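Local structure of putative metal binding protein (Coccidioides immitis, 3CVG) at residues H106-G111 against M219-K224; R146-Y151 against E199-D204; Q21-N26 against A245-M250; V75-T80 against L239-R244; K36-A41 against Q265-G270. The protein is of unproven function but probably binds a small ligand or metal in the manner of periplasmic binding proteins, and carries a bound calcium ion in the crystal. All coordinates share one frame; numbering follows the deposited sequence.

How the contacts relate
Contacts 1, 2 and 4 are buried strand pairings, contact 3 lies at the surface and contact 5 is partly buried. Contacts 1 and 2 touch: strand 100-111 pairs with strand 200-204, so the segments of both belong to one run of strands, on the opposite side of the chain's centre from contacts 3 and 4. There, strands 20-26 and 77-80 are neighbours, and Arg23 of contact 3 forms a salt bridge with Asp76 of contact 4. Backbone hydrogen bonds carry contacts 1, 2 and 4, with an ion pair added at the end of contact 2. Contact 3 has no hydrogen bond between its segments, and contact 5, helix against helix, is purely apolar.

Contact 1 of 5, residues H106-G111 against M219-K224; sequences HFMLIG and MVIYKK
Five backbone hydrogen bonds tie strand 106-111 to the antiparallel strand 220-224, and a classic beta bulge interrupts their register. Tyr222 and Lys223 both face Leu109, whose O accepts from Tyr222 N at 2.9 Å, nearly along the C=O axis, and from Lys223 N at 3.3 Å. Beyond the bulge, Gly111 closes the ladder, its O taking Val220 N at 2.8 Å. The Tyr222 ring comes edge-on to this glycine, with CE2 3.5 Å from Gly111 N, while Val220 CG1 lies over one ring face; the phenol OH bonds to Pro112 O. On the face carrying Met108, Ile110 and Ile221, packing is tightest where selenomethionine Met108, bent at chi3 (-80°), crosses Ile221 obliquely, Met108 CE only 3.4 Å from Ile221 CG1; CE of selenomethionine Met219 meets Ile110 CG2 at 3.7 Å. Looser and more open is the lysine end: Lys224 stays extended and reaches a cation-pi contact with Tyr205, whereas Lys223 curls back so that NZ bonds to Lys224 O at 3.1 Å, from above the carbonyl plane. The chemistry implies a junction fixed by backbone bonds and lined by apolar groups, with its two ammonium groups kept at the margin.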
# COMPACT_ATOMS: atom_id res chain seq x y z
N HIS A 106 0.88 1.14 -6.32
CA HIS A 106 2.12 0.62 -6.87
C HIS A 106 3.33 0.85 -5.97
O HIS A 106 3.48 1.92 -5.38
CB HIS A 106 2.39 1.25 -8.25
CG HIS A 106 1.20 1.20 -9.17
ND1 HIS A 106 0.20 2.14 -9.15
CD2 HIS A 106 0.84 0.28 -10.10
CE1 HIS A 106 -0.74 1.80 -10.01
NE2 HIS A 106 -0.38 0.68 -10.60
N PHE A 107 4.17 -0.17 -5.86
CA PHE A 107 5.39 -0.08 -5.06
C PHE A 107 6.51 0.31 -6.04
O PHE A 107 6.35 0.20 -7.26
CB PHE A 107 5.75 -1.45 -4.45
CG PHE A 107 4.86 -1.87 -3.30
CD1 PHE A 107 4.91 -1.21 -2.08
CD2 PHE A 107 4.00 -2.97 -3.43
CE1 PHE A 107 4.12 -1.62 -1.00
CE2 PHE A 107 3.20 -3.39 -2.36
CZ PHE A 107 3.27 -2.72 -1.14
N MSE A 108 7.63 0.79 -5.50
CA MSE A 108 8.77 1.14 -6.34
C MSE A 108 10.08 0.92 -5.59
O MSE A 108 10.14 1.06 -4.36
CB MSE A 108 8.69 2.59 -6.87
CG MSE A 108 8.00 3.62 -5.97
SE MSE A 108 7.78 5.37 -6.89
CE MSE A 108 9.56 6.08 -6.66
N LEU A 109 11.11 0.53 -6.33
CA LEU A 109 12.44 0.34 -5.76
C LEU A 109 13.21 1.58 -6.16
O LEU A 109 13.33 1.89 -7.35
CB LEU A 109 13.13 -0.90 -6.34
CG LEU A 109 14.57 -1.09 -5.87
CD1 LEU A 109 14.60 -1.36 -4.36
CD2 LEU A 109 15.21 -2.24 -6.65
N ILE A 110 13.70 2.32 -5.18
CA ILE A 110 14.46 3.53 -5.46
C ILE A 110 15.82 3.42 -4.79
O ILE A 110 16.00 2.63 -3.86
CB ILE A 110 13.69 4.78 -4.97
CG1 ILE A 110 13.60 4.79 -3.44
CG2 ILE A 110 12.27 4.77 -5.54
CD1 ILE A 110 14.78 5.48 -2.77
N GLY A 111 16.79 4.19 -5.27
CA GLY A 111 18.12 4.15 -4.70
C GLY A 111 18.90 5.41 -5.04
O GLY A 111 18.41 6.27 -5.78
N MSE A 219 17.62 10.94 -5.70
CA MSE A 219 17.31 9.52 -5.80
C MSE A 219 16.92 9.15 -7.23
O MSE A 219 16.60 10.02 -8.04
CB MSE A 219 16.18 9.13 -4.83
CG MSE A 219 14.94 10.01 -4.92
SE MSE A 219 13.29 9.00 -4.64
CE MSE A 219 13.16 8.26 -6.41
N VAL A 220 16.93 7.86 -7.51
CA VAL A 220 16.59 7.33 -8.83
C VAL A 220 15.55 6.22 -8.70
O VAL A 220 15.63 5.41 -7.78
CB VAL A 220 17.84 6.74 -9.54
CG1 VAL A 220 17.43 5.97 -10.77
CG2 VAL A 220 18.82 7.86 -9.91
N ILE A 221 14.58 6.19 -9.61
CA ILE A 221 13.56 5.14 -9.58
C ILE A 221 14.09 4.00 -10.43
O ILE A 221 14.17 4.12 -11.65
CB ILE A 221 12.21 5.62 -10.20
CG1 ILE A 221 11.62 6.73 -9.34
CG2 ILE A 221 11.22 4.44 -10.31
CD1 ILE A 221 10.43 7.44 -9.98
N TYR A 222 14.48 2.90 -9.79
CA TYR A 222 15.01 1.76 -10.53
C TYR A 222 13.92 0.82 -11.04
O TYR A 222 14.13 0.08 -11.99
CB TYR A 222 16.02 1.00 -9.66
CG TYR A 222 17.28 1.80 -9.43
CD1 TYR A 222 18.20 1.98 -10.47
CD2 TYR A 222 17.52 2.45 -8.22
CE1 TYR A 222 19.32 2.79 -10.31
CE2 TYR A 222 18.64 3.26 -8.05
CZ TYR A 222 19.54 3.43 -9.10
OH TYR A 222 20.63 4.26 -8.96
N LYS A 223 12.75 0.86 -10.41
CA LYS A 223 11.65 0.01 -10.85
C LYS A 223 10.36 0.48 -10.21
O LYS A 223 10.30 0.67 -9.00
CB LYS A 223 11.91 -1.45 -10.45
CG LYS A 223 10.86 -2.43 -10.98
CD LYS A 223 10.84 -2.47 -12.51
CE LYS A 223 9.83 -3.50 -13.04
NZ LYS A 223 8.40 -3.22 -12.65
N LYS A 224 9.35 0.69 -11.05
CA LYS A 224 8.04 1.13 -10.61
C LYS A 224 7.04 0.05 -11.01
O LYS A 224 7.08 -0.45 -12.14
CB LYS A 224 7.65 2.45 -11.27
CG LYS A 224 6.34 3.03 -10.76
CD LYS A 224 5.88 4.22 -11.59
CE LYS A 224 4.68 4.92 -10.95
NZ LYS A 224 4.23 6.10 -11.74

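Contact 2 of 5, residues R146-Y151 against E199-D204; sequences RFLSRY and EYTITD
Phe147 lays its ring along strand 200-204, CE1 3.8 Å from Thr201 CA and CZ 4.0 Å from Ile202 CG1, which sits at the ring edge in its plane. With CG anti to the backbone N (chi1 -179°), the ring reaches forward past Tyr200 to these later residues. The backbones run parallel, a pairing consistent with the alpha/beta lobes of the periplasmic binding protein superfamily: Tyr200 N donates to Arg146 O, and Leu148 N donates to Tyr200 O at 2.9 Å, nearly along the C=O axis. Next the side chain of Thr201 takes over, OG1 lying anti to its own backbone N and donating to Leu148 O at 2.8 Å on a lone pair. Water 1 donates to Leu148 O and to Ile202 O, bridging the strands where they diverge. At the other end Arg146 and Glu199 lie side by side, pointing the same way, and form a salt bridge. Arg146 NE meets Glu199 OE2 at 2.9 Å, close to the guanidinium plane but above that of the carboxylate, the two planes standing 53° apart. Glu199 OE1 rests against Leu148 CB and bonds to His181 ND1, so both carboxylate oxygens are engaged. Strand 147-149 is flanked by strand 180-182 as well as 200-204, the latter pairing onward with strand 100-111; helix 155-166 packs on Phe147 and Ile202, Trp164 meeting the Phe147 ring edge-to-face, and helix 187-196 lies against Thr201 and Thr203.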
# COMPACT_ATOMS: atom_id res chain seq x y z
N ARG A 146 23.32 -0.49 0.83
CA ARG A 146 22.48 -0.74 2.01
C ARG A 146 21.01 -0.68 1.59
O ARG A 146 20.65 0.03 0.64
CB ARG A 146 22.79 0.28 3.12
CG ARG A 146 24.20 0.12 3.72
CD ARG A 146 24.55 1.25 4.67
NE ARG A 146 23.60 1.36 5.78
CZ ARG A 146 23.56 0.53 6.82
NH1 ARG A 146 24.42 -0.48 6.90
NH2 ARG A 146 22.67 0.72 7.79
N PHE A 147 20.16 -1.43 2.28
CA PHE A 147 18.73 -1.47 1.97
C PHE A 147 17.92 -1.11 3.22
O PHE A 147 18.09 -1.74 4.26
CB PHE A 147 18.32 -2.88 1.52
CG PHE A 147 16.87 -3.00 1.17
CD1 PHE A 147 16.44 -2.71 -0.12
CD2 PHE A 147 15.94 -3.35 2.13
CE1 PHE A 147 15.09 -2.77 -0.44
CE2 PHE A 147 14.58 -3.41 1.81
CZ PHE A 147 14.17 -3.12 0.52
N LEU A 148 17.05 -0.11 3.09
CA LEU A 148 16.23 0.34 4.23
C LEU A 148 14.88 -0.37 4.33
O LEU A 148 14.06 -0.33 3.42
CB LEU A 148 16.01 1.86 4.17
CG LEU A 148 15.44 2.56 5.42
CD1 LEU A 148 15.88 4.01 5.43
CD2 LEU A 148 13.90 2.48 5.49
N SER A 149 14.67 -1.01 5.47
CA SER A 149 13.43 -1.72 5.75
C SER A 149 12.69 -1.05 6.90
O SER A 149 13.27 -0.74 7.94
CB SER A 149 13.72 -3.19 6.10
OG SER A 149 12.59 -3.82 6.68
N ARG A 150 11.40 -0.80 6.70
CA ARG A 150 10.59 -0.19 7.76
C ARG A 150 10.39 -1.19 8.92
O ARG A 150 10.03 -0.79 10.02
CB ARG A 150 9.27 0.30 7.19
CG ARG A 150 9.43 1.61 6.41
CD ARG A 150 8.17 1.99 5.66
NE ARG A 150 7.01 2.02 6.55
CZ ARG A 150 5.76 1.82 6.14
NH1 ARG A 150 5.51 1.58 4.86
NH2 ARG A 150 4.77 1.84 7.02
N TYR A 151 10.61 -2.48 8.64
CA TYR A 151 10.56 -3.54 9.66
C TYR A 151 9.40 -3.33 10.64
O TYR A 151 9.58 -3.41 11.86
CB TYR A 151 11.89 -3.53 10.43
CG TYR A 151 12.41 -4.89 10.86
CD1 TYR A 151 12.78 -5.85 9.93
CD2 TYR A 151 12.55 -5.21 12.22
CE1 TYR A 151 13.26 -7.09 10.31
CE2 TYR A 151 13.05 -6.44 12.61
CZ TYR A 151 13.40 -7.37 11.66
OH TYR A 151 13.92 -8.58 12.05
N GLU A 199 20.58 5.01 0.47
CA GLU A 199 20.26 3.59 0.52
C GLU A 199 19.12 3.27 -0.44
O GLU A 199 18.33 4.15 -0.81
CB GLU A 199 19.86 3.17 1.93
CG GLU A 199 20.86 3.56 3.01
CD GLU A 199 20.45 3.13 4.41
OE1 GLU A 199 19.24 2.92 4.67
OE2 GLU A 199 21.34 3.02 5.27
N TYR A 200 19.05 2.01 -0.85
CA TYR A 200 17.97 1.57 -1.71
C TYR A 200 16.82 1.22 -0.76
O TYR A 200 17.06 0.92 0.41
CB TYR A 200 18.36 0.31 -2.48
CG TYR A 200 19.46 0.51 -3.50
CD1 TYR A 200 19.17 0.61 -4.86
CD2 TYR A 200 20.79 0.55 -3.10
CE1 TYR A 200 20.18 0.74 -5.81
CE2 TYR A 200 21.82 0.68 -4.04
CZ TYR A 200 21.51 0.77 -5.39
OH TYR A 200 22.53 0.88 -6.32
N THR A 201 15.60 1.29 -1.26
CA THR A 201 14.45 0.94 -0.45
C THR A 201 13.21 0.75 -1.30
O THR A 201 13.12 1.29 -2.40
CB THR A 201 14.14 2.02 0.60
OG1 THR A 201 13.20 1.51 1.55
CG2 THR A 201 13.52 3.26 -0.06
N ILE A 202 12.28 -0.05 -0.80
CA ILE A 202 11.02 -0.25 -1.49
C ILE A 202 10.11 0.76 -0.81
O ILE A 202 10.09 0.84 0.42
CB ILE A 202 10.46 -1.68 -1.30
CG1 ILE A 202 11.26 -2.67 -2.16
CG2 ILE A 202 8.98 -1.73 -1.64
CD1 ILE A 202 11.08 -2.50 -3.66
N THR A 203 9.41 1.55 -1.62
CA THR A 203 8.50 2.56 -1.12
C THR A 203 7.27 2.51 -2.03
O THR A 203 7.14 1.59 -2.85
CB THR A 203 9.17 3.98 -1.18
OG1 THR A 203 8.29 4.96 -0.61
CG2 THR A 203 9.50 4.38 -2.61
N ASP A 204 6.35 3.45 -1.89
CA ASP A 204 5.17 3.43 -2.75
C ASP A 204 5.02 4.75 -3.49
O ASP A 204 5.57 5.77 -3.08
CB ASP A 204 3.90 3.13 -1.94
CG ASP A 204 3.63 4.16 -0.87
OD1 ASP A 204 4.28 4.12 0.19
OD2 ASP A 204 2.76 5.02 -1.09
O HOH W 1 11.49 -1.05 2.16
O HOH W 2 6.47 2.79 2.02

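Contact 3 of 5, residues Q21-N26 against A245-M250; sequences QLRIGN and AKNAEM
Van der Waals packing alone joins strand 21-26 to the start of the helix at 248-250; no hydrogen bond passes between the two segments. The main apolar element is selenomethionine Met250, bent at chi2 and chi3 so that it crosses Gln21 obliquely. Met250 CE touches Gln21 OE1 at 3.4 Å and Gln21 CB at 3.8 Å, so the methyl lies along the extended glutamine chain. Asn247 presses its side chain against the Gln21 peptide, CB 3.5 Å from Gln21 O, with Met250 CB at 3.7 Å from the same oxygen. Carbon atoms of both side chains thus lie against that carbonyl oxygen, which is buried and has no polar partner in the model.

Charged groups meet differently. Arg23, bent at chi3 (-63°), brings NH2 to 3.3 Å from Lys246 CB, and the two chains cross at about a right angle. Lys246 extends straight on, leaving NZ 5.7 Å from Arg23 NH1; the proximity of like charges is probably offset by Asp76, which forms a salt bridge with Arg23 NH2 and a weak hydrogen bond with Asn247 ND2. Gly73 O takes Arg23 NH1.

Asn247 occupies the N-cap position of helix 248-259 without a side-chain capping bond. In what is probably an alpha/beta lobe of the binding-protein type, the helix begins beside the first residues of strand 20-26, which runs between strands 55-60 and 77-80, while Phe42 of helix 34-47 lies against both Leu22 and Met250.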
# COMPACT_ATOMS: atom_id res chain seq x y z
N GLN A 21 -22.99 5.85 10.17
CA GLN A 21 -23.56 4.64 9.59
C GLN A 21 -22.62 3.88 8.66
O GLN A 21 -23.07 3.11 7.81
CB GLN A 21 -24.85 4.99 8.84
CG GLN A 21 -25.94 5.56 9.71
CD GLN A 21 -27.25 5.74 8.96
OE1 GLN A 21 -27.29 6.42 7.93
NE2 GLN A 21 -28.31 5.13 9.47
N LEU A 22 -21.32 4.10 8.82
CA LEU A 22 -20.32 3.42 8.00
C LEU A 22 -18.92 3.62 8.58
O LEU A 22 -18.39 4.73 8.59
CB LEU A 22 -20.36 3.94 6.55
CG LEU A 22 -19.35 3.32 5.57
CD1 LEU A 22 -19.52 1.81 5.54
CD2 LEU A 22 -19.55 3.90 4.17
N ARG A 23 -18.34 2.52 9.06
CA ARG A 23 -17.01 2.54 9.64
C ARG A 23 -16.06 1.74 8.74
O ARG A 23 -16.32 0.57 8.44
CB ARG A 23 -17.05 1.92 11.04
CG ARG A 23 -17.97 2.64 12.01
CD ARG A 23 -18.28 1.75 13.19
NE ARG A 23 -19.01 0.56 12.76
CZ ARG A 23 -19.10 -0.56 13.47
NH1 ARG A 23 -18.51 -0.66 14.65
NH2 ARG A 23 -19.77 -1.60 12.98
N ILE A 24 -14.97 2.38 8.32
CA ILE A 24 -14.00 1.75 7.43
C ILE A 24 -12.62 1.65 8.06
O ILE A 24 -12.07 2.64 8.55
CB ILE A 24 -13.85 2.55 6.12
CG1 ILE A 24 -15.22 2.88 5.53
CG2 ILE A 24 -13.04 1.75 5.11
CD1 ILE A 24 -15.16 3.86 4.37
N GLY A 25 -12.05 0.45 8.03
CA GLY A 25 -10.72 0.24 8.56
C GLY A 25 -9.75 0.17 7.40
O GLY A 25 -9.95 -0.59 6.46
N ASN A 26 -8.70 0.98 7.45
CA ASN A 26 -7.72 0.99 6.37
C ASN A 26 -6.45 1.68 6.82
O ASN A 26 -6.42 2.33 7.87
CB ASN A 26 -8.28 1.71 5.14
CG ASN A 26 -7.27 1.81 4.01
OD1 ASN A 26 -6.76 0.80 3.52
ND2 ASN A 26 -6.98 3.04 3.60
N ALA A 245 -20.96 -7.38 10.50
CA ALA A 245 -21.02 -5.93 10.40
C ALA A 245 -22.34 -5.27 10.77
O ALA A 245 -23.43 -5.74 10.41
CB ALA A 245 -20.63 -5.50 8.99
N LYS A 246 -22.23 -4.18 11.51
CA LYS A 246 -23.37 -3.38 11.93
C LYS A 246 -23.58 -2.51 10.69
O LYS A 246 -22.67 -2.37 9.88
CB LYS A 246 -22.97 -2.53 13.14
CG LYS A 246 -24.01 -1.55 13.64
CD LYS A 246 -23.41 -0.70 14.76
CE LYS A 246 -24.32 0.46 15.14
NZ LYS A 246 -23.67 1.36 16.14
N ASN A 247 -24.77 -1.93 10.51
CA ASN A 247 -25.01 -1.11 9.33
C ASN A 247 -24.75 -1.97 8.09
O ASN A 247 -24.15 -1.51 7.12
CB ASN A 247 -24.07 0.09 9.29
CG ASN A 247 -24.06 0.87 10.59
OD1 ASN A 247 -25.10 1.28 11.09
ND2 ASN A 247 -22.86 1.09 11.13
N ALA A 248 -25.18 -3.23 8.15
CA ALA A 248 -24.97 -4.18 7.06
C ALA A 248 -25.39 -3.69 5.67
O ALA A 248 -24.58 -3.73 4.73
CB ALA A 248 -25.69 -5.50 7.38
N GLU A 249 -26.63 -3.24 5.53
CA GLU A 249 -27.13 -2.78 4.24
C GLU A 249 -26.32 -1.65 3.62
O GLU A 249 -26.21 -1.56 2.39
CB GLU A 249 -28.60 -2.34 4.36
CG GLU A 249 -29.59 -3.29 3.68
CD GLU A 249 -30.23 -4.28 4.64
OE1 GLU A 249 -29.49 -5.06 5.29
OE2 GLU A 249 -31.47 -4.27 4.76
N MSE A 250 -25.75 -0.79 4.45
CA MSE A 250 -24.94 0.32 3.95
C MSE A 250 -23.55 -0.14 3.53
O MSE A 250 -22.96 0.43 2.60
CB MSE A 250 -24.84 1.41 5.00
CG MSE A 250 -25.96 2.41 4.89
SE MSE A 250 -25.47 3.93 3.80
CE MSE A 250 -25.71 5.25 5.19

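Contact 4 of 5, residues V75-T80 against L239-R244; sequences VDVGIT and LLVGAR
Leu239 is the bump that fits a hollow between Val77 and Ile79: with CG anti to the backbone N (chi1 179°), Leu239 CD1 drops between these two side chains of the facing strand, 3.6 Å from Val77 CB and 3.8 Å from Ile79 CG1. Both are crossed obliquely. Val241 extends this apolar ridge more loosely, CG2 lying 4.3 Å from Val77 CG1. Ala251, Ala255 and Leu258 of helix 248-259 pack onto the same face. Between the bumps, Gly78 has no side chain, and Leu240 lies opposite it in the antiparallel hydrogen-bonded pair. Leu240 N donates to Gly78 O at 2.7 Å, and Gly78 N returns a bond to a lone pair of Leu240 O. Strand 77-80 thus has antiparallel strand 234-241 on one side and parallel strand 20-26 on the other, a mixed pairing consistent with the alpha/beta lobes of periplasmic binding proteins. On the other face Leu240 reaches along to Thr80, its CD1 3.8 Å from Thr80 OG1 and 3.9 Å from Thr80 CG2, the two side chains crossing at about a right angle; that hydroxyl is bonded to Glu86. Further along, Gly242 N donates to Asp76 O at 3.0 Å.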
# COMPACT_ATOMS: atom_id res chain seq x y z
N VAL A 75 -15.35 -2.27 12.83
CA VAL A 75 -15.60 -1.57 11.58
C VAL A 75 -16.57 -2.39 10.74
O VAL A 75 -16.79 -3.57 11.01
CB VAL A 75 -14.29 -1.35 10.77
CG1 VAL A 75 -13.33 -0.49 11.58
CG2 VAL A 75 -13.66 -2.69 10.42
N ASP A 76 -17.16 -1.76 9.73
CA ASP A 76 -18.12 -2.44 8.86
C ASP A 76 -17.45 -2.98 7.60
O ASP A 76 -17.81 -4.04 7.08
CB ASP A 76 -19.23 -1.46 8.47
CG ASP A 76 -19.90 -0.85 9.67
OD1 ASP A 76 -20.54 -1.59 10.43
OD2 ASP A 76 -19.76 0.38 9.86
N VAL A 77 -16.48 -2.23 7.10
CA VAL A 77 -15.75 -2.63 5.91
C VAL A 77 -14.27 -2.36 6.11
O VAL A 77 -13.88 -1.68 7.06
CB VAL A 77 -16.22 -1.85 4.66
CG1 VAL A 77 -17.63 -2.28 4.29
CG2 VAL A 77 -16.19 -0.35 4.94
N GLY A 78 -13.45 -2.92 5.23
CA GLY A 78 -12.03 -2.72 5.33
C GLY A 78 -11.37 -2.81 3.98
O GLY A 78 -11.67 -3.71 3.19
N ILE A 79 -10.50 -1.85 3.69
CA ILE A 79 -9.78 -1.87 2.43
C ILE A 79 -8.46 -2.51 2.82
O ILE A 79 -7.69 -1.97 3.62
CB ILE A 79 -9.57 -0.46 1.86
CG1 ILE A 79 -10.92 0.19 1.59
CG2 ILE A 79 -8.75 -0.54 0.57
CD1 ILE A 79 -10.83 1.57 0.98
N THR A 80 -8.20 -3.68 2.25
CA THR A 80 -7.00 -4.42 2.57
C THR A 80 -6.04 -4.58 1.39
O THR A 80 -6.40 -4.31 0.24
CB THR A 80 -7.39 -5.80 3.12
OG1 THR A 80 -8.28 -6.45 2.20
CG2 THR A 80 -8.12 -5.64 4.44
N LEU A 239 -11.88 -4.39 -0.94
CA LEU A 239 -12.77 -4.02 0.15
C LEU A 239 -13.38 -5.29 0.72
O LEU A 239 -13.73 -6.21 -0.03
CB LEU A 239 -13.90 -3.12 -0.33
CG LEU A 239 -14.89 -2.71 0.77
CD1 LEU A 239 -14.24 -1.67 1.65
CD2 LEU A 239 -16.17 -2.16 0.17
N LEU A 240 -13.48 -5.36 2.04
CA LEU A 240 -14.07 -6.52 2.70
C LEU A 240 -15.32 -6.09 3.44
O LEU A 240 -15.30 -5.10 4.18
CB LEU A 240 -13.08 -7.14 3.69
CG LEU A 240 -11.82 -7.81 3.14
CD1 LEU A 240 -10.94 -8.28 4.29
CD2 LEU A 240 -12.21 -8.98 2.25
N VAL A 241 -16.41 -6.82 3.23
CA VAL A 241 -17.66 -6.52 3.91
C VAL A 241 -17.76 -7.48 5.09
O VAL A 241 -17.78 -8.70 4.91
CB VAL A 241 -18.87 -6.72 2.97
CG1 VAL A 241 -20.18 -6.64 3.76
CG2 VAL A 241 -18.85 -5.66 1.88
N GLY A 242 -17.81 -6.92 6.29
CA GLY A 242 -17.90 -7.73 7.49
C GLY A 242 -19.16 -8.57 7.55
O GLY A 242 -20.24 -8.08 7.23
N ALA A 243 -19.03 -9.82 7.96
CA ALA A 243 -20.17 -10.72 8.06
C ALA A 243 -21.08 -10.34 9.23
O ALA A 243 -22.30 -10.40 9.12
CB ALA A 243 -19.69 -12.16 8.23
N ARG A 244 -20.47 -9.94 10.34
CA ARG A 244 -21.20 -9.55 11.54
C ARG A 244 -21.36 -8.03 11.58
O ARG A 244 -21.84 -7.48 12.57
CB ARG A 244 -20.44 -10.00 12.79
CG ARG A 244 -19.92 -11.43 12.74
CD ARG A 244 -21.06 -12.43 12.69
NE ARG A 244 -21.94 -12.32 13.85
CZ ARG A 244 -23.01 -13.07 14.05
NH1 ARG A 244 -23.34 -14.01 13.16
NH2 ARG A 244 -23.76 -12.89 15.13

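Contact 5 of 5, residues K36-A41 against Q265-G270; sequences KELADA and QKVIEG
This is a small, apolar helix-to-helix contact, partly buried, between helix 34-47 near the start of the chain and helix 264-269 near its end. The short segments run roughly antiparallel, with axes 9.8 Å apart and 146° between their directions. One side chain carries the meeting: Val267 projects at the first helix and splits its two methyls between neighbours. Val267 CG1, anti to the backbone N (chi1 177°), touches Leu38 CD1 at 3.6 Å and Glu37 CB at 3.8 Å. Val267 CG2 goes to Ala41 CB at 3.7 Å. Glu37, Leu38 and Ala41 thus form a shallow hollow into which the valine points, with the short alanine admitting it close to the helix. Leu38 crosses Val267 obliquely, and Leu38 CD1 extends to Ile268 CG1 at 4.2 Å, on the more buried side. Glu37 contributes only its CB, and no hydrogen bond or salt bridge joins the segments. Leu258 and Trp257 of helix 248-259 touch Leu38 and Ala41, while Ile268 rests on Tyr279 of strand 276-281. A helix from near the C-terminus laid against one from near the N-terminus, beside the strands, is consistent with the layered alpha/beta lobes of the periplasmic binding protein superfamily.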
# COMPACT_ATOMS: atom_id res chain seq x y z
N LYS A 36 -11.27 9.98 2.35
CA LYS A 36 -12.06 11.19 2.56
C LYS A 36 -12.90 11.45 1.32
O LYS A 36 -14.12 11.62 1.41
CB LYS A 36 -11.15 12.39 2.81
CG LYS A 36 -11.90 13.70 3.03
CD LYS A 36 -10.99 14.80 3.56
CE LYS A 36 -11.78 16.06 3.90
NZ LYS A 36 -10.90 17.13 4.45
N GLU A 37 -12.24 11.49 0.16
CA GLU A 37 -12.92 11.73 -1.11
C GLU A 37 -14.01 10.68 -1.33
O GLU A 37 -15.14 11.01 -1.69
CB GLU A 37 -11.92 11.66 -2.27
CG GLU A 37 -11.30 12.99 -2.66
CD GLU A 37 -12.34 14.01 -3.09
OE1 GLU A 37 -13.00 14.60 -2.21
OE2 GLU A 37 -12.50 14.22 -4.32
N LEU A 38 -13.66 9.42 -1.13
CA LEU A 38 -14.60 8.32 -1.30
C LEU A 38 -15.83 8.49 -0.40
O LEU A 38 -16.96 8.49 -0.88
CB LEU A 38 -13.92 6.99 -0.98
CG LEU A 38 -13.39 6.15 -2.15
CD1 LEU A 38 -12.77 7.03 -3.22
CD2 LEU A 38 -12.38 5.14 -1.61
N ALA A 39 -15.59 8.65 0.90
CA ALA A 39 -16.67 8.81 1.87
C ALA A 39 -17.57 10.01 1.56
O ALA A 39 -18.79 9.91 1.63
CB ALA A 39 -16.09 8.93 3.27
N ASP A 40 -16.96 11.14 1.22
CA ASP A 40 -17.73 12.33 0.91
C ASP A 40 -18.55 12.13 -0.36
O ASP A 40 -19.62 12.72 -0.52
CB ASP A 40 -16.81 13.55 0.74
CG ASP A 40 -16.26 14.06 2.06
OD1 ASP A 40 -16.83 13.71 3.12
OD2 ASP A 40 -15.27 14.83 2.05
N ALA A 41 -18.04 11.30 -1.26
CA ALA A 41 -18.73 11.02 -2.52
C ALA A 41 -19.87 10.03 -2.33
O ALA A 41 -20.89 10.10 -3.02
CB ALA A 41 -17.74 10.49 -3.55
N GLN A 265 -15.08 4.22 -8.69
CA GLN A 265 -14.06 4.24 -9.73
C GLN A 265 -13.83 5.61 -10.35
O GLN A 265 -12.70 5.94 -10.74
CB GLN A 265 -14.41 3.22 -10.82
CG GLN A 265 -14.49 1.80 -10.29
CD GLN A 265 -13.19 1.37 -9.61
OE1 GLN A 265 -12.19 1.10 -10.27
NE2 GLN A 265 -13.21 1.33 -8.28
N LYS A 266 -14.88 6.42 -10.44
CA LYS A 266 -14.74 7.75 -11.00
C LYS A 266 -13.93 8.64 -10.06
O LYS A 266 -13.10 9.43 -10.50
CB LYS A 266 -16.12 8.37 -11.25
CG LYS A 266 -16.07 9.77 -11.84
CD LYS A 266 -17.46 10.27 -12.23
CE LYS A 266 -17.38 11.63 -12.91
NZ LYS A 266 -18.69 12.03 -13.51
N VAL A 267 -14.19 8.52 -8.75
CA VAL A 267 -13.50 9.30 -7.74
C VAL A 267 -12.02 8.92 -7.65
O VAL A 267 -11.16 9.77 -7.43
CB VAL A 267 -14.13 9.12 -6.35
CG1 VAL A 267 -13.34 9.89 -5.30
CG2 VAL A 267 -15.58 9.60 -6.37
N ILE A 268 -11.74 7.63 -7.82
CA ILE A 268 -10.36 7.14 -7.77
C ILE A 268 -9.60 7.61 -9.00
O ILE A 268 -8.47 8.09 -8.90
CB ILE A 268 -10.32 5.60 -7.74
CG1 ILE A 268 -10.88 5.10 -6.41
CG2 ILE A 268 -8.90 5.11 -7.96
CD1 ILE A 268 -11.11 3.61 -6.37
N GLU A 269 -10.22 7.47 -10.17
CA GLU A 269 -9.60 7.88 -11.42
C GLU A 269 -9.22 9.36 -11.40
O GLU A 269 -8.31 9.79 -12.10
CB GLU A 269 -10.55 7.58 -12.58
CG GLU A 269 -9.91 7.62 -13.96
CD GLU A 269 -10.57 6.64 -14.92
OE1 GLU A 269 -11.80 6.73 -15.11
OE2 GLU A 269 -9.86 5.77 -15.46
N GLY A 270 -9.91 10.14 -10.57
CA GLY A 270 -9.63 11.57 -10.50
C GLY A 270 -8.91 12.03 -9.25
O GLY A 270 -8.65 13.22 -9.10